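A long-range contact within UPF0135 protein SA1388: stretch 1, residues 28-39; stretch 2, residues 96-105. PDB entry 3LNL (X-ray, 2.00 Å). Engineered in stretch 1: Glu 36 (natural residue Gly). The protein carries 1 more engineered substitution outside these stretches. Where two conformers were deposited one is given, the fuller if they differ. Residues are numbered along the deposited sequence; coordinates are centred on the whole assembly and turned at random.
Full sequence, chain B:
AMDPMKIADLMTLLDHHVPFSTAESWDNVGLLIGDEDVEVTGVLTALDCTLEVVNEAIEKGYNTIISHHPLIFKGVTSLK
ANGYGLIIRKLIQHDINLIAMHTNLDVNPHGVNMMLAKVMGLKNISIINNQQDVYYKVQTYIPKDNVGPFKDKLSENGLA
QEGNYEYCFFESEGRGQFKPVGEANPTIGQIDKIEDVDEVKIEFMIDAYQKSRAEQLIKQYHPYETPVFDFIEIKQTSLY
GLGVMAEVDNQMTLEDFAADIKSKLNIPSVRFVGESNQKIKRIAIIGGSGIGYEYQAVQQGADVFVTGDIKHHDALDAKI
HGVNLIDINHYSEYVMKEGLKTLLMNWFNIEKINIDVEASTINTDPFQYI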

# COMPACT_ATOMS: atom_id res chain seq x y z
N ASN B 28 -13.65 -17.90 -1.23
CA ASN B 28 -15.05 -17.76 -1.58
C ASN B 28 -15.76 -19.07 -1.29
O ASN B 28 -15.69 -20.01 -2.08
CB ASN B 28 -15.16 -17.37 -3.04
CG ASN B 28 -16.55 -16.86 -3.39
OD1 ASN B 28 -17.20 -16.26 -2.56
ND2 ASN B 28 -17.02 -17.15 -4.60
N VAL B 29 -16.42 -19.14 -0.13
CA VAL B 29 -16.99 -20.41 0.36
C VAL B 29 -18.46 -20.33 0.65
O VAL B 29 -19.04 -19.23 0.75
CB VAL B 29 -16.21 -21.01 1.58
CG1 VAL B 29 -14.76 -21.38 1.19
CG2 VAL B 29 -16.22 -20.08 2.77
N GLY B 30 -19.10 -21.49 0.74
CA GLY B 30 -20.51 -21.54 1.04
C GLY B 30 -21.36 -21.75 -0.19
O GLY B 30 -20.91 -22.35 -1.18
N LEU B 31 -22.61 -21.30 -0.13
CA LEU B 31 -23.54 -21.47 -1.29
C LEU B 31 -23.13 -20.46 -2.35
O LEU B 31 -23.32 -19.28 -2.16
CB LEU B 31 -25.00 -21.24 -0.87
CG LEU B 31 -26.04 -21.42 -1.97
CD1 LEU B 31 -25.99 -22.84 -2.50
CD2 LEU B 31 -27.46 -21.03 -1.48
N LEU B 32 -22.52 -20.91 -3.44
CA LEU B 32 -22.04 -19.99 -4.48
C LEU B 32 -23.12 -19.77 -5.52
O LEU B 32 -23.22 -18.70 -6.12
CB LEU B 32 -20.79 -20.54 -5.17
CG LEU B 32 -19.54 -20.70 -4.24
CD1 LEU B 32 -18.21 -20.89 -5.03
CD2 LEU B 32 -19.46 -19.49 -3.24
N ILE B 33 -23.87 -20.81 -5.83
CA ILE B 33 -24.85 -20.77 -6.88
C ILE B 33 -26.03 -21.58 -6.38
O ILE B 33 -25.88 -22.79 -6.17
CB ILE B 33 -24.38 -21.37 -8.22
CG1 ILE B 33 -23.19 -20.62 -8.80
CG2 ILE B 33 -25.57 -21.30 -9.26
CD1 ILE B 33 -22.38 -21.35 -9.85
N GLY B 34 -27.19 -20.94 -6.24
CA GLY B 34 -28.39 -21.67 -5.91
C GLY B 34 -29.42 -20.89 -5.11
O GLY B 34 -29.44 -19.66 -5.10
N ASP B 35 -30.28 -21.63 -4.43
CA ASP B 35 -31.44 -21.11 -3.74
C ASP B 35 -31.58 -21.84 -2.40
O ASP B 35 -31.80 -23.06 -2.36
CB ASP B 35 -32.67 -21.39 -4.60
CG ASP B 35 -33.91 -20.78 -4.05
OD1 ASP B 35 -33.96 -20.41 -2.86
OD2 ASP B 35 -34.83 -20.57 -4.87
N GLU B 36 -31.45 -21.10 -1.30
CA GLU B 36 -31.52 -21.65 0.07
C GLU B 36 -32.84 -22.38 0.35
O GLU B 36 -32.90 -23.31 1.18
CB GLU B 36 -31.41 -20.48 1.08
CG GLU B 36 -30.06 -19.70 0.97
CD GLU B 36 -29.00 -20.16 1.94
OE1 GLU B 36 -29.22 -21.09 2.75
OE2 GLU B 36 -27.90 -19.57 1.91
N ASP B 37 -33.88 -21.98 -0.38
CA ASP B 37 -35.22 -22.43 -0.14
C ASP B 37 -35.51 -23.78 -0.78
O ASP B 37 -36.52 -24.42 -0.48
CB ASP B 37 -36.23 -21.37 -0.66
CG ASP B 37 -35.89 -19.93 -0.20
OD1 ASP B 37 -35.55 -19.74 1.02
OD2 ASP B 37 -35.93 -19.01 -1.08
N VAL B 38 -34.63 -24.22 -1.68
CA VAL B 38 -34.89 -25.39 -2.50
C VAL B 38 -34.62 -26.69 -1.75
O VAL B 38 -33.68 -26.80 -1.02
CB VAL B 38 -34.09 -25.32 -3.87
CG1 VAL B 38 -33.96 -26.68 -4.49
CG2 VAL B 38 -34.87 -24.37 -4.82
N GLU B 39 -35.48 -27.68 -1.97
CA GLU B 39 -35.35 -29.00 -1.34
C GLU B 39 -34.19 -29.80 -1.99
O GLU B 39 -34.10 -29.84 -3.21
CB GLU B 39 -36.73 -29.71 -1.40
CG GLU B 39 -36.70 -31.11 -0.93
CD GLU B 39 -38.07 -31.78 -0.83
OE1 GLU B 39 -39.14 -31.12 -0.83
OE2 GLU B 39 -37.97 -33.02 -0.71
N ILE B 96 -29.55 -26.55 -10.29
CA ILE B 96 -28.56 -27.22 -9.50
C ILE B 96 -27.88 -26.18 -8.60
O ILE B 96 -27.49 -25.07 -9.03
CB ILE B 96 -27.48 -27.91 -10.36
CG1 ILE B 96 -28.09 -28.76 -11.49
CG2 ILE B 96 -26.56 -28.74 -9.45
CD1 ILE B 96 -28.76 -30.00 -11.08
N ASN B 97 -27.75 -26.55 -7.34
CA ASN B 97 -27.11 -25.75 -6.35
C ASN B 97 -25.67 -26.21 -6.15
O ASN B 97 -25.40 -27.41 -6.07
CB ASN B 97 -27.86 -25.90 -5.03
CG ASN B 97 -29.33 -25.66 -5.16
OD1 ASN B 97 -29.75 -24.52 -5.27
ND2 ASN B 97 -30.13 -26.74 -5.15
N LEU B 98 -24.76 -25.25 -5.99
CA LEU B 98 -23.34 -25.51 -5.86
C LEU B 98 -22.83 -24.84 -4.59
O LEU B 98 -22.90 -23.62 -4.47
CB LEU B 98 -22.55 -24.98 -7.08
CG LEU B 98 -21.01 -25.15 -6.96
CD1 LEU B 98 -20.62 -26.68 -6.85
CD2 LEU B 98 -20.25 -24.47 -8.09
N ILE B 99 -22.29 -25.65 -3.70
CA ILE B 99 -21.67 -25.17 -2.46
C ILE B 99 -20.17 -25.48 -2.51
O ILE B 99 -19.78 -26.55 -2.95
CB ILE B 99 -22.29 -25.94 -1.23
CG1 ILE B 99 -23.79 -25.62 -1.11
CG2 ILE B 99 -21.46 -25.72 0.08
CD1 ILE B 99 -24.62 -26.69 -0.22
N ALA B 100 -19.35 -24.52 -2.10
CA ALA B 100 -17.94 -24.71 -2.05
C ALA B 100 -17.51 -24.84 -0.58
O ALA B 100 -17.77 -23.94 0.25
CB ALA B 100 -17.17 -23.51 -2.68
N MET B 101 -16.84 -25.94 -0.29
CA MET B 101 -16.20 -26.14 1.01
C MET B 101 -14.72 -26.17 0.72
O MET B 101 -14.13 -27.26 0.49
CB MET B 101 -16.72 -27.44 1.66
CG MET B 101 -18.21 -27.35 2.09
SD MET B 101 -18.71 -28.93 2.79
CE MET B 101 -18.05 -28.76 4.47
N HIS B 102 -14.11 -24.96 0.71
CA HIS B 102 -12.76 -24.82 0.23
C HIS B 102 -11.76 -24.80 1.38
O HIS B 102 -11.58 -25.84 2.01
CB HIS B 102 -12.60 -23.64 -0.71
CG HIS B 102 -11.31 -23.64 -1.43
ND1 HIS B 102 -10.62 -22.49 -1.76
CD2 HIS B 102 -10.53 -24.68 -1.85
CE1 HIS B 102 -9.49 -22.82 -2.38
NE2 HIS B 102 -9.41 -24.14 -2.43
N THR B 103 -11.17 -23.65 1.72
CA THR B 103 -10.12 -23.68 2.72
C THR B 103 -10.66 -24.08 4.12
O THR B 103 -9.90 -24.60 4.89
CB THR B 103 -9.25 -22.41 2.77
OG1 THR B 103 -10.06 -21.27 3.06
CG2 THR B 103 -8.46 -22.21 1.44
N ASN B 104 -11.95 -23.87 4.43
CA ASN B 104 -12.52 -24.52 5.64
C ASN B 104 -12.30 -26.03 5.71
O ASN B 104 -12.03 -26.60 6.77
CB ASN B 104 -13.99 -24.11 5.95
CG ASN B 104 -14.93 -24.32 4.79
OD1 ASN B 104 -14.57 -24.11 3.61
ND2 ASN B 104 -16.16 -24.79 5.11
N LEU B 105 -12.36 -26.70 4.58
CA LEU B 105 -12.08 -28.14 4.56
C LEU B 105 -10.58 -28.44 4.57
O LEU B 105 -10.20 -29.48 5.09
CB LEU B 105 -12.76 -28.79 3.35
CG LEU B 105 -12.88 -30.31 3.37
CD1 LEU B 105 -13.91 -30.78 4.42
CD2 LEU B 105 -13.25 -30.74 1.91

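Stretch 2 lays an antiparallel strand, Asn 97 to Ala 100, along stretch 1, and the pairing begins just after Ile 96, whose side chain points away. Asn 97 suits this end of the strand because its amide group can serve backbone: Asp 35 N donates to Asn 97 OD1 (3.1 Å), while the ND2 group is satisfied elsewhere in the structure. Asn 97 OD1 also lies 3.2 Å from Gly 34 CA, and a CB on Gly 34 would clash with it; the backbone angles of Gly 34 independently call for glycine.

Leu 98 is the hinge of the register. Leu 98 N donates to Ile 33 O (2.7 Å), and its carbonyl receives two bonds, Leu 32 N to Leu 98 O at 2.9 Å and Ile 33 N to Leu 98 O at 3.3 Å. This doubled acceptance marks a beta bulge, where stretch 1 spends one extra residue against its partner. The branched side chains of Leu 98 and Ile 33 share a face and meet at CD2 and CD1, respectively, 4.2 Å apart.

Ile 99 sits opposite Leu 31 in a non-hydrogen-bonded pair, so its contribution is largely apolar: Ile 99 CG1 packs 3.8 Å from Leu 31 CD1. Ile 99 CA also approaches Gly 30 O at 3.2 Å, a CA-H...O contact.

Ala 100 and Gly 30 exchange two 2.8 Å hydrogen bonds, Ala 100 N to Gly 30 O and Gly 30 N to Ala 100 O, the latter almost linear at 176°. The small methyl of Ala 100 fits closely against Leu 32, with Ala 100 CB 3.7 Å from Leu 32 CD1.

Met 101 turns away without touching stretch 1. Beyond it, His 102, at the N-cap position, and Asn 104 in the helix border Val 29, whose CG1 lies 3.7 Å from both His 102 CB and Asn 104 OD1. Leu 105 is out of reach.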